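Local coordinates for protein probable chitinase A (Chromobacterium violaceum, PDB 4TX8) that probably hydrolyses internal glycosidic bonds of chitin as a family 18 glycoside hydrolase that also carries a chitin-binding module, at residues V266-N271 and F327-G332; P259-G264 and A274-I279; Q162-I167 and T208-D213. All blocks are in the same frame, centred on the assembly; numbering follows the deposited sequence.

Interaction 1 of 3, residues V266-N271 and F327-G332; sequences VAYGGN and FPIANG
Y268 meets I329, A330 and N331 where two loops of the GH18 TIM barrel come together at the surface: one leads from strand 251-254 to helix 276-281, the other turns out of strand 326-328, which pairs antiparallel with 336-338. The apolar part of the contact rests on the tyrosine ring and one methyl. CG2 of I329 comes closest to CD1 of Y268, at 3.5 Å, and also touches CG and CE1, so the methyl lies obliquely against the CG-CD1-CE1 side of the ring. Y268 CG is anti to the backbone N (chi1 -163°), which starts the side chain out beside its own carbonyl carbon. Y268 also packs on P277 and I329 on L276, so both side chains touch helix 276-281.

Polar groups meet the same tyrosine. The amide of N331 lies alongside it, pointing the same way, with ND2 3.9 Å from CD2 of Y268 and the two planes 53° apart; N331 is poorly ordered, so the position of its amide is less certain. A330 sits at the centre of an inverse gamma turn, and its carbonyl O lies 3.4 Å from CB of Y268. Its methyl faces the other loop's backbone, with CB 3.9 Å from C of V266.

The polar link between the two segments runs through a water. It accepts from the backbone N of Y268 at 2.8 Å and donates to O of A330 at 3.2 Å, bridging the two main chains beside the CB of the tyrosine.

Interaction 2 of 3, residues P259-G264 and A274-I279; sequences PYVQGG and AYLPII
With CG1 anti to the backbone N (chi1 -174°), V261 sets both methyls against Y275, L276 and I279, and L276 answers with CG anti to its carbonyl carbon (chi1 -64°). The contact belongs to a beta-to-alpha connection of the GH18 TIM barrel: the loop between strand 251-254 and helix 276-281 packs on the start of that helix and is buried there. V261 CG1 is shared between two partners, L276 CD2 at 3.8 Å and I279 CD1, the valine and I279 crossing at about a right angle. CG2 of V261 touches the same I279 methyl and CB of Y275. V261 also packs on V291 of strand 288-292 and L323 of helix 313-325, so the valine joins the loop to the barrel wall.

The two tyrosines meet through their CB atoms, Y260 CB lying 3.8 Å from Y275 CB. Within its own segment the ring of Y275 is covered on one face by I278 CD1, 4.0 Å above the plane and over the centre, and met at the edge by I279 CG1. Y260 packs on E220, a calcium ligand, which brings this corner close to the metal site.

The two backbones are tied by one bond, from Y275 N to Y260 O at 2.9 Å, reasonably straight at 152° and received in the plane of the carbonyl.

Interaction 3 of 3, residues Q162-I167 and T208-D213; sequences QFIQDI and TQYGFD
I164 and Y210 bring the backbones closest, 5.6 Å between CA atoms, where a turn of helix 160-171 faces the end of helix 193-210 and the chain leaving it through G211, whose phi is positive. Y210 carries much of the packing. Its CD2 is touched by CG1 of I164 at 3.7 Å and by CD2 of F163 at 3.8 Å. F163, with CG anti to the backbone N (chi1 179°), presents its ring edge to Y210 CD2 and F212 CZ, both lying near the plane of the F163 ring. F163 crosses both aromatic side chains at about a right angle.

These are outer helices of the TIM barrel, and F212 carries the contact inward, packing on V177 and L179 of the barrel strand 176-182. The ring of Y210 also makes an edge-to-face contact with F151.

I167 adds a further set of contacts: its CD1 lies 3.6 Å from O of Y210 and 3.8 Å from CE1 of F212, while CG2 touches O of G211.

All three contacts belong to one GH18 TIM barrel, and in sequence interaction 3 closes before the other two open. Interactions 1 and 2 interleave: their segments alternate along the chain, their centres lie 8 Å apart, and they touch, the backbone N of A330 probably bonding to O of G264 at 2.9 Å and O of N271 packing on CD2 of Y260. Together they form one continuous patch on the connection from strand 251-254 to helix 276-281, buried in interaction 2 and reaching the surface in interaction 1. Interaction 3 is a separate packing of two outer helices, its centre about 40 Å from that of interaction 1, across the chain's centre, and 32 Å from that of interaction 2.

Interaction 1 of 3, residues V266-N271 and F327-G332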
ATOM      1  N   VAL A 266       4.475  18.239  14.791  1.00 24.56           N
ATOM      2  CA  VAL A 266       5.710  18.991  14.919  1.00 26.97           C
ATOM      3  C   VAL A 266       5.702  20.264  14.062  1.00 30.08           C
ATOM      4  O   VAL A 266       6.362  21.252  14.393  1.00 31.77           O
ATOM      5  CB  VAL A 266       6.908  18.073  14.553  1.00 37.84           C
ATOM      6  CG1 VAL A 266       7.707  18.610  13.375  1.00 34.36           C
ATOM      7  CG2 VAL A 266       7.773  17.823  15.770  1.00 33.64           C
ATOM      8  N   ALA A 267       4.935  20.240  12.975  1.00 25.88           N
ATOM      9  CA  ALA A 267       4.805  21.393  12.085  1.00 29.63           C
ATOM     10  C   ALA A 267       3.466  21.357  11.347  1.00 29.08           C
ATOM     11  O   ALA A 267       3.026  20.300  10.900  1.00 27.43           O
ATOM     12  CB  ALA A 267       5.961  21.435  11.087  1.00 29.05           C
ATOM     13  N   TYR A 268       2.816  22.511  11.230  1.00 33.66           N
ATOM     14  CA  TYR A 268       1.549  22.597  10.507  1.00 33.80           C
ATOM     15  C   TYR A 268       1.598  23.717   9.472  1.00 36.23           C
ATOM     16  O   TYR A 268       1.450  24.892   9.804  1.00 41.35           O
ATOM     17  CB  TYR A 268       0.379  22.811  11.473  1.00 34.72           C
ATOM     18  CG  TYR A 268      -0.973  22.512  10.862  1.00 34.12           C
ATOM     19  CD1 TYR A 268      -1.334  21.210  10.542  1.00 34.37           C
ATOM     20  CD2 TYR A 268      -1.885  23.529  10.601  1.00 35.29           C
ATOM     21  CE1 TYR A 268      -2.566  20.924   9.978  1.00 36.59           C
ATOM     22  CE2 TYR A 268      -3.124  23.253  10.038  1.00 36.17           C
ATOM     23  CZ  TYR A 268      -3.458  21.947   9.728  1.00 39.30           C
ATOM     24  OH  TYR A 268      -4.682  21.660   9.167  1.00 42.79           O
ATOM     25  N   GLY A 269       1.810  23.336   8.216  1.00 33.17           N
ATOM     26  CA  GLY A 269       1.963  24.283   7.126  1.00 27.10           C
ATOM     27  C   GLY A 269       2.547  23.571   5.921  1.00 27.95           C
ATOM     28  O   GLY A 269       3.277  22.591   6.071  1.00 29.19           O
ATOM     29  N   GLY A 270       2.232  24.055   4.725  1.00 28.93           N
ATOM     30  CA  GLY A 270       2.634  23.360   3.516  1.00 29.82           C
ATOM     31  C   GLY A 270       2.044  21.963   3.531  1.00 32.16           C
ATOM     32  O   GLY A 270       0.883  21.782   3.898  1.00 31.67           O
ATOM     33  N   ASN A 271       2.844  20.969   3.161  1.00 25.66           N
ATOM     34  CA  ASN A 271       2.389  19.582   3.176  1.00 24.58           C
ATOM     35  C   ASN A 271       2.272  19.000   4.581  1.00 25.99           C
ATOM     36  O   ASN A 271       1.573  18.008   4.793  1.00 27.73           O
ATOM     37  CB  ASN A 271       3.334  18.707   2.356  1.00 24.91           C
ATOM     38  CG  ASN A 271       3.435  19.151   0.920  1.00 26.81           C
ATOM     39  OD1 ASN A 271       2.423  19.359   0.249  1.00 32.88           O
ATOM     40  ND2 ASN A 271       4.658  19.311   0.438  1.00 23.47           N
ATOM     41  N   PHE A 327      -3.113  13.014  18.867  1.00 35.65           N
ATOM     42  CA  PHE A 327      -1.967  13.847  19.202  1.00 36.23           C
ATOM     43  C   PHE A 327      -2.266  15.318  18.938  1.00 36.50           C
ATOM     44  O   PHE A 327      -3.112  15.644  18.102  1.00 36.24           O
ATOM     45  CB  PHE A 327      -0.731  13.401  18.414  1.00 33.92           C
ATOM     46  CG  PHE A 327      -0.917  13.416  16.922  1.00 28.42           C
ATOM     47  CD1 PHE A 327      -1.407  12.300  16.257  1.00 26.03           C
ATOM     48  CD2 PHE A 327      -0.583  14.540  16.182  1.00 30.12           C
ATOM     49  CE1 PHE A 327      -1.573  12.309  14.879  1.00 25.07           C
ATOM     50  CE2 PHE A 327      -0.743  14.557  14.807  1.00 27.87           C
ATOM     51  CZ  PHE A 327      -1.239  13.438  14.154  1.00 26.35           C
ATOM     52  N   PRO A 328      -1.584  16.217  19.663  1.00 35.27           N
ATOM     53  CA  PRO A 328      -1.782  17.649  19.421  1.00 35.91           C
ATOM     54  C   PRO A 328      -1.175  18.094  18.091  1.00 34.84           C
ATOM     55  O   PRO A 328      -0.177  17.540  17.637  1.00 34.63           O
ATOM     56  CB  PRO A 328      -1.070  18.312  20.605  1.00 37.50           C
ATOM     57  CG  PRO A 328      -0.084  17.308  21.071  1.00 35.43           C
ATOM     58  CD  PRO A 328      -0.701  15.966  20.815  1.00 35.99           C
ATOM     59  N   ILE A 329      -1.792  19.090  17.472  1.00 36.55           N
ATOM     60  CA  ILE A 329      -1.312  19.624  16.208  1.00 34.94           C
ATOM     61  C   ILE A 329      -0.629  20.958  16.461  1.00 36.06           C
ATOM     62  O   ILE A 329      -1.151  21.787  17.197  1.00 37.39           O
ATOM     63  CB  ILE A 329      -2.471  19.791  15.198  1.00 35.17           C
ATOM     64  CG1 ILE A 329      -3.118  18.433  14.908  1.00 33.53           C
ATOM     65  CG2 ILE A 329      -1.985  20.431  13.908  1.00 33.48           C
ATOM     66  CD1 ILE A 329      -4.381  18.516  14.081  1.00 35.91           C
ATOM     67  N   ALA A 330       0.541  21.170  15.860  1.00 36.85           N
ATOM     68  CA  ALA A 330       1.242  22.449  15.993  1.00 44.54           C
ATOM     69  C   ALA A 330       0.492  23.561  15.251  1.00 53.19           C
ATOM     70  O   ALA A 330       1.059  24.276  14.429  1.00 57.28           O
ATOM     71  CB  ALA A 330       2.662  22.326  15.478  1.00 40.41           C
ATOM     72  N   ASN A 331      -0.792  23.686  15.564  1.00 62.97           N
ATOM     73  CA  ASN A 331      -1.734  24.543  14.850  1.00 73.33           C
ATOM     74  C   ASN A 331      -1.439  26.034  14.955  1.00 81.56           C
ATOM     75  O   ASN A 331      -1.644  26.792  14.002  1.00 85.82           O
ATOM     76  CB  ASN A 331      -3.148  24.279  15.375  1.00 76.69           C
ATOM     77  CG  ASN A 331      -4.197  24.359  14.294  1.00 79.91           C
ATOM     78  OD1 ASN A 331      -5.177  23.617  14.313  1.00 81.31           O
ATOM     79  ND2 ASN A 331      -3.996  25.258  13.336  1.00 81.53           N
ATOM     80  N   GLY A 332      -0.963  26.443  16.126  1.00 83.33           N
ATOM     81  CA  GLY A 332      -0.899  27.845  16.487  1.00 85.99           C
ATOM     82  C   GLY A 332      -2.091  28.118  17.382  1.00 88.13           C
ATOM     83  O   GLY A 332      -2.036  28.941  18.297  1.00 91.41           O
TER
HETATM   84  O   HOH W   1       3.638  24.823  12.659  1.00 50.00           O

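Interaction 2 of 3, residues P259-G264 and A274-I279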
ATOM      1  N   PRO A 259       4.978  12.785   6.706  1.00 23.07           N
ATOM      2  CA  PRO A 259       4.926  14.237   6.943  1.00 22.68           C
ATOM      3  C   PRO A 259       3.527  14.845   6.790  1.00 26.10           C
ATOM      4  O   PRO A 259       3.224  15.839   7.453  1.00 26.16           O
ATOM      5  CB  PRO A 259       5.868  14.798   5.873  1.00 24.28           C
ATOM      6  CG  PRO A 259       6.837  13.706   5.625  1.00 24.29           C
ATOM      7  CD  PRO A 259       6.040  12.437   5.740  1.00 23.82           C
ATOM      8  N   TYR A 260       2.691  14.253   5.941  1.00 20.74           N
ATOM      9  CA  TYR A 260       1.336  14.759   5.721  1.00 25.69           C
ATOM     10  C   TYR A 260       0.404  14.461   6.891  1.00 29.98           C
ATOM     11  O   TYR A 260      -0.675  15.047   6.994  1.00 27.93           O
ATOM     12  CB  TYR A 260       0.738  14.163   4.444  1.00 25.31           C
ATOM     13  CG  TYR A 260       1.391  14.630   3.164  1.00 28.13           C
ATOM     14  CD1 TYR A 260       2.576  14.058   2.716  1.00 27.58           C
ATOM     15  CD2 TYR A 260       0.815  15.632   2.395  1.00 30.49           C
ATOM     16  CE1 TYR A 260       3.173  14.480   1.537  1.00 29.98           C
ATOM     17  CE2 TYR A 260       1.401  16.059   1.219  1.00 32.84           C
ATOM     18  CZ  TYR A 260       2.580  15.481   0.796  1.00 33.46           C
ATOM     19  OH  TYR A 260       3.164  15.906  -0.374  1.00 36.34           O
ATOM     20  N   VAL A 261       0.810  13.540   7.762  1.00 24.42           N
ATOM     21  CA  VAL A 261      -0.046  13.112   8.863  1.00 23.62           C
ATOM     22  C   VAL A 261       0.607  13.397  10.217  1.00 25.93           C
ATOM     23  O   VAL A 261       0.366  14.448  10.811  1.00 27.73           O
ATOM     24  CB  VAL A 261      -0.392  11.614   8.744  1.00 23.43           C
ATOM     25  CG1 VAL A 261      -1.399  11.202   9.812  1.00 21.29           C
ATOM     26  CG2 VAL A 261      -0.958  11.327   7.364  1.00 22.81           C
ATOM     27  N   GLN A 262       1.442  12.477  10.695  1.00 22.11           N
ATOM     28  CA  GLN A 262       2.061  12.632  12.009  1.00 24.81           C
ATOM     29  C   GLN A 262       2.999  13.837  12.059  1.00 25.79           C
ATOM     30  O   GLN A 262       3.296  14.351  13.139  1.00 26.13           O
ATOM     31  CB  GLN A 262       2.815  11.360  12.404  1.00 25.10           C
ATOM     32  CG  GLN A 262       1.910  10.150  12.647  1.00 25.01           C
ATOM     33  CD  GLN A 262       1.766   9.268  11.417  1.00 26.14           C
ATOM     34  OE1 GLN A 262       2.021   9.706  10.296  1.00 23.59           O
ATOM     35  NE2 GLN A 262       1.368   8.013  11.626  1.00 20.79           N
ATOM     36  N   GLY A 263       3.452  14.292  10.894  1.00 24.35           N
ATOM     37  CA  GLY A 263       4.261  15.497  10.808  1.00 23.02           C
ATOM     38  C   GLY A 263       3.572  16.705  11.422  1.00 27.13           C
ATOM     39  O   GLY A 263       4.230  17.623  11.910  1.00 29.00           O
ATOM     40  N   GLY A 264       2.241  16.694  11.406  1.00 26.55           N
ATOM     41  CA  GLY A 264       1.445  17.771  11.971  1.00 23.06           C
ATOM     42  C   GLY A 264       1.691  18.014  13.448  1.00 28.43           C
ATOM     43  O   GLY A 264       1.445  19.112  13.954  1.00 32.34           O
ATOM     44  N   ALA A 274      -0.974  18.323   6.483  1.00 26.49           N
ATOM     45  CA  ALA A 274      -2.002  18.763   5.538  1.00 25.84           C
ATOM     46  C   ALA A 274      -3.099  17.724   5.304  1.00 25.53           C
ATOM     47  O   ALA A 274      -4.188  18.064   4.848  1.00 29.11           O
ATOM     48  CB  ALA A 274      -1.362  19.149   4.211  1.00 26.11           C
ATOM     49  N   TYR A 275      -2.815  16.465   5.618  1.00 27.46           N
ATOM     50  CA  TYR A 275      -3.777  15.390   5.387  1.00 28.64           C
ATOM     51  C   TYR A 275      -4.752  15.202   6.547  1.00 29.92           C
ATOM     52  O   TYR A 275      -5.762  14.512   6.405  1.00 33.13           O
ATOM     53  CB  TYR A 275      -3.046  14.072   5.132  1.00 29.35           C
ATOM     54  CG  TYR A 275      -3.594  13.276   3.975  1.00 28.89           C
ATOM     55  CD1 TYR A 275      -4.642  12.380   4.153  1.00 28.41           C
ATOM     56  CD2 TYR A 275      -3.061  13.417   2.701  1.00 30.53           C
ATOM     57  CE1 TYR A 275      -5.141  11.648   3.090  1.00 30.32           C
ATOM     58  CE2 TYR A 275      -3.551  12.692   1.637  1.00 28.07           C
ATOM     59  CZ  TYR A 275      -4.590  11.809   1.835  1.00 31.13           C
ATOM     60  OH  TYR A 275      -5.078  11.087   0.770  1.00 32.68           O
ATOM     61  N   LEU A 276      -4.449  15.806   7.693  1.00 28.59           N
ATOM     62  CA  LEU A 276      -5.222  15.545   8.909  1.00 30.86           C
ATOM     63  C   LEU A 276      -6.714  15.919   8.808  1.00 34.44           C
ATOM     64  O   LEU A 276      -7.563  15.159   9.273  1.00 36.28           O
ATOM     65  CB  LEU A 276      -4.577  16.255  10.106  1.00 27.43           C
ATOM     66  CG  LEU A 276      -3.167  15.776  10.481  1.00 26.48           C
ATOM     67  CD1 LEU A 276      -2.543  16.676  11.535  1.00 26.75           C
ATOM     68  CD2 LEU A 276      -3.179  14.329  10.959  1.00 24.63           C
ATOM     69  N   PRO A 277      -7.053  17.076   8.206  1.00 33.97           N
ATOM     70  CA  PRO A 277      -8.499  17.308   8.085  1.00 33.71           C
ATOM     71  C   PRO A 277      -9.179  16.386   7.067  1.00 33.32           C
ATOM     72  O   PRO A 277     -10.389  16.181   7.152  1.00 34.01           O
ATOM     73  CB  PRO A 277      -8.591  18.775   7.646  1.00 34.53           C
ATOM     74  CG  PRO A 277      -7.254  19.109   7.101  1.00 37.42           C
ATOM     75  CD  PRO A 277      -6.272  18.275   7.849  1.00 33.63           C
ATOM     76  N   ILE A 278      -8.417  15.830   6.129  1.00 30.91           N
ATOM     77  CA  ILE A 278      -8.969  14.862   5.184  1.00 30.59           C
ATOM     78  C   ILE A 278      -9.344  13.571   5.914  1.00 31.20           C
ATOM     79  O   ILE A 278     -10.439  13.035   5.731  1.00 32.75           O
ATOM     80  CB  ILE A 278      -7.978  14.547   4.044  1.00 29.52           C
ATOM     81  CG1 ILE A 278      -7.681  15.812   3.234  1.00 31.16           C
ATOM     82  CG2 ILE A 278      -8.527  13.448   3.141  1.00 24.70           C
ATOM     83  CD1 ILE A 278      -6.607  15.628   2.178  1.00 28.38           C
ATOM     84  N   ILE A 279      -8.427  13.085   6.744  1.00 30.56           N
ATOM     85  CA  ILE A 279      -8.685  11.931   7.598  1.00 29.54           C
ATOM     86  C   ILE A 279      -9.864  12.192   8.529  1.00 32.89           C
ATOM     87  O   ILE A 279     -10.754  11.353   8.674  1.00 33.49           O
ATOM     88  CB  ILE A 279      -7.454  11.574   8.454  1.00 26.95           C
ATOM     89  CG1 ILE A 279      -6.254  11.251   7.562  1.00 24.63           C
ATOM     90  CG2 ILE A 279      -7.767  10.410   9.385  1.00 26.08           C
ATOM     91  CD1 ILE A 279      -4.934  11.217   8.309  1.00 23.66           C
TER

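Interaction 3 of 3, residues Q162-I167 and T208-D213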
ATOM      1  N   GLN A 162     -11.330 -10.648 -18.890  1.00 37.53           N
ATOM      2  CA  GLN A 162     -10.652 -11.606 -18.025  1.00 39.14           C
ATOM      3  C   GLN A 162     -10.280 -10.962 -16.693  1.00 38.54           C
ATOM      4  O   GLN A 162     -10.427 -11.573 -15.634  1.00 39.68           O
ATOM      5  CB  GLN A 162      -9.405 -12.163 -18.709  1.00 41.04           C
ATOM      6  CG  GLN A 162      -8.687 -13.215 -17.884  1.00 45.60           C
ATOM      7  CD  GLN A 162      -9.578 -14.395 -17.557  1.00 47.16           C
ATOM      8  OE1 GLN A 162     -10.158 -15.014 -18.449  1.00 51.48           O
ATOM      9  NE2 GLN A 162      -9.702 -14.708 -16.271  1.00 43.71           N
ATOM     10  N   PHE A 163      -9.801  -9.724 -16.762  1.00 35.17           N
ATOM     11  CA  PHE A 163      -9.464  -8.938 -15.580  1.00 31.64           C
ATOM     12  C   PHE A 163     -10.659  -8.810 -14.641  1.00 34.76           C
ATOM     13  O   PHE A 163     -10.526  -8.947 -13.424  1.00 32.68           O
ATOM     14  CB  PHE A 163      -8.968  -7.558 -16.010  1.00 31.03           C
ATOM     15  CG  PHE A 163      -8.610  -6.642 -14.872  1.00 29.29           C
ATOM     16  CD1 PHE A 163      -7.505  -6.897 -14.078  1.00 28.27           C
ATOM     17  CD2 PHE A 163      -9.358  -5.501 -14.626  1.00 29.14           C
ATOM     18  CE1 PHE A 163      -7.165  -6.046 -13.045  1.00 25.29           C
ATOM     19  CE2 PHE A 163      -9.027  -4.645 -13.595  1.00 27.06           C
ATOM     20  CZ  PHE A 163      -7.925  -4.918 -12.801  1.00 26.54           C
ATOM     21  N   ILE A 164     -11.831  -8.557 -15.219  1.00 34.89           N
ATOM     22  CA  ILE A 164     -13.059  -8.417 -14.447  1.00 33.87           C
ATOM     23  C   ILE A 164     -13.428  -9.746 -13.783  1.00 35.79           C
ATOM     24  O   ILE A 164     -13.901  -9.773 -12.645  1.00 35.72           O
ATOM     25  CB  ILE A 164     -14.217  -7.914 -15.338  1.00 36.99           C
ATOM     26  CG1 ILE A 164     -14.014  -6.431 -15.661  1.00 35.86           C
ATOM     27  CG2 ILE A 164     -15.567  -8.127 -14.665  1.00 34.35           C
ATOM     28  CD1 ILE A 164     -14.993  -5.879 -16.676  1.00 36.49           C
ATOM     29  N   GLN A 165     -13.191 -10.847 -14.490  1.00 38.23           N
ATOM     30  CA  GLN A 165     -13.405 -12.173 -13.923  1.00 40.11           C
ATOM     31  C   GLN A 165     -12.403 -12.462 -12.809  1.00 37.58           C
ATOM     32  O   GLN A 165     -12.738 -13.100 -11.810  1.00 36.43           O
ATOM     33  CB  GLN A 165     -13.309 -13.246 -15.008  1.00 48.20           C
ATOM     34  CG  GLN A 165     -14.473 -13.240 -15.982  1.00 63.63           C
ATOM     35  CD  GLN A 165     -14.330 -14.288 -17.069  1.00 77.36           C
ATOM     36  OE1 GLN A 165     -13.234 -14.789 -17.325  1.00 82.50           O
ATOM     37  NE2 GLN A 165     -15.440 -14.628 -17.713  1.00 82.60           N
ATOM     38  N   ASP A 166     -11.173 -11.986 -12.985  1.00 34.38           N
ATOM     39  CA  ASP A 166     -10.126 -12.187 -11.987  1.00 33.77           C
ATOM     40  C   ASP A 166     -10.457 -11.453 -10.691  1.00 31.84           C
ATOM     41  O   ASP A 166     -10.191 -11.955  -9.599  1.00 32.59           O
ATOM     42  CB  ASP A 166      -8.771 -11.725 -12.525  1.00 32.07           C
ATOM     43  CG  ASP A 166      -8.246 -12.624 -13.629  1.00 38.67           C
ATOM     44  OD1 ASP A 166      -8.805 -13.724 -13.823  1.00 41.06           O
ATOM     45  OD2 ASP A 166      -7.262 -12.234 -14.297  1.00 38.95           O
ATOM     46  N   ILE A 167     -11.035 -10.262 -10.823  1.00 31.10           N
ATOM     47  CA  ILE A 167     -11.488  -9.494  -9.670  1.00 30.88           C
ATOM     48  C   ILE A 167     -12.533 -10.280  -8.879  1.00 34.88           C
ATOM     49  O   ILE A 167     -12.411 -10.434  -7.663  1.00 33.22           O
ATOM     50  CB  ILE A 167     -12.080  -8.134 -10.095  1.00 35.38           C
ATOM     51  CG1 ILE A 167     -10.978  -7.231 -10.657  1.00 35.46           C
ATOM     52  CG2 ILE A 167     -12.785  -7.463  -8.926  1.00 34.43           C
ATOM     53  CD1 ILE A 167     -11.447  -5.843 -11.034  1.00 33.84           C
ATOM     54  N   THR A 208     -18.212   0.769 -10.948  1.00 36.74           N
ATOM     55  CA  THR A 208     -19.375  -0.037 -11.304  1.00 41.53           C
ATOM     56  C   THR A 208     -19.086  -0.946 -12.497  1.00 42.31           C
ATOM     57  O   THR A 208     -19.611  -2.056 -12.579  1.00 43.51           O
ATOM     58  CB  THR A 208     -20.605   0.843 -11.619  1.00 41.88           C
ATOM     59  OG1 THR A 208     -20.279   1.778 -12.654  1.00 50.81           O
ATOM     60  CG2 THR A 208     -21.046   1.604 -10.380  1.00 38.82           C
ATOM     61  N   GLN A 209     -18.239  -0.482 -13.413  1.00 38.55           N
ATOM     62  CA  GLN A 209     -17.888  -1.271 -14.589  1.00 38.29           C
ATOM     63  C   GLN A 209     -16.999  -2.462 -14.241  1.00 38.78           C
ATOM     64  O   GLN A 209     -17.251  -3.584 -14.676  1.00 39.10           O
ATOM     65  CB  GLN A 209     -17.185  -0.404 -15.636  1.00 41.11           C
ATOM     66  CG  GLN A 209     -16.805  -1.163 -16.904  1.00 51.08           C
ATOM     67  CD  GLN A 209     -15.924  -0.353 -17.839  1.00 57.72           C
ATOM     68  OE1 GLN A 209     -15.657   0.826 -17.596  1.00 59.87           O
ATOM     69  NE2 GLN A 209     -15.463  -0.984 -18.913  1.00 58.81           N
ATOM     70  N   TYR A 210     -15.954  -2.219 -13.458  1.00 34.42           N
ATOM     71  CA  TYR A 210     -14.976  -3.263 -13.176  1.00 33.94           C
ATOM     72  C   TYR A 210     -15.296  -4.057 -11.912  1.00 37.71           C
ATOM     73  O   TYR A 210     -14.877  -5.205 -11.774  1.00 34.91           O
ATOM     74  CB  TYR A 210     -13.576  -2.655 -13.083  1.00 34.59           C
ATOM     75  CG  TYR A 210     -13.027  -2.247 -14.431  1.00 35.58           C
ATOM     76  CD1 TYR A 210     -13.270  -0.981 -14.949  1.00 34.87           C
ATOM     77  CD2 TYR A 210     -12.285  -3.138 -15.195  1.00 34.71           C
ATOM     78  CE1 TYR A 210     -12.778  -0.610 -16.187  1.00 35.75           C
ATOM     79  CE2 TYR A 210     -11.790  -2.777 -16.433  1.00 37.20           C
ATOM     80  CZ  TYR A 210     -12.038  -1.512 -16.924  1.00 37.93           C
ATOM     81  OH  TYR A 210     -11.546  -1.153 -18.157  1.00 39.09           O
ATOM     82  N   GLY A 211     -16.047  -3.455 -10.996  1.00 31.76           N
ATOM     83  CA  GLY A 211     -16.425  -4.143  -9.776  1.00 30.01           C
ATOM     84  C   GLY A 211     -15.387  -4.019  -8.677  1.00 31.56           C
ATOM     85  O   GLY A 211     -15.292  -4.884  -7.803  1.00 30.13           O
ATOM     86  N   PHE A 212     -14.597  -2.950  -8.727  1.00 27.80           N
ATOM     87  CA  PHE A 212     -13.700  -2.601  -7.630  1.00 28.14           C
ATOM     88  C   PHE A 212     -14.497  -2.386  -6.347  1.00 30.79           C
ATOM     89  O   PHE A 212     -15.617  -1.884  -6.392  1.00 31.38           O
ATOM     90  CB  PHE A 212     -12.905  -1.337  -7.955  1.00 28.53           C
ATOM     91  CG  PHE A 212     -11.920  -1.503  -9.073  1.00 29.10           C
ATOM     92  CD1 PHE A 212     -10.827  -2.342  -8.932  1.00 28.69           C
ATOM     93  CD2 PHE A 212     -12.066  -0.790 -10.253  1.00 27.71           C
ATOM     94  CE1 PHE A 212      -9.911  -2.484  -9.957  1.00 30.46           C
ATOM     95  CE2 PHE A 212     -11.151  -0.927 -11.280  1.00 29.17           C
ATOM     96  CZ  PHE A 212     -10.072  -1.777 -11.132  1.00 30.49           C
ATOM     97  N   ASP A 213     -13.921  -2.747  -5.205  1.00 28.15           N
ATOM     98  CA  ASP A 213     -14.617  -2.600  -3.928  1.00 28.47           C
ATOM     99  C   ASP A 213     -14.610  -1.158  -3.434  1.00 27.96           C
ATOM    100  O   ASP A 213     -15.410  -0.783  -2.579  1.00 27.16           O
ATOM    101  CB  ASP A 213     -13.993  -3.506  -2.863  1.00 29.77           C
ATOM    102  CG  ASP A 213     -14.227  -4.972  -3.138  1.00 33.34           C
ATOM    103  OD1 ASP A 213     -15.370  -5.433  -2.937  1.00 34.58           O
ATOM    104  OD2 ASP A 213     -13.270  -5.664  -3.549  1.00 31.50           O
TER
HETATM  105  O   HOH W   2     -15.674  -7.533 -11.206  1.00 53.76           O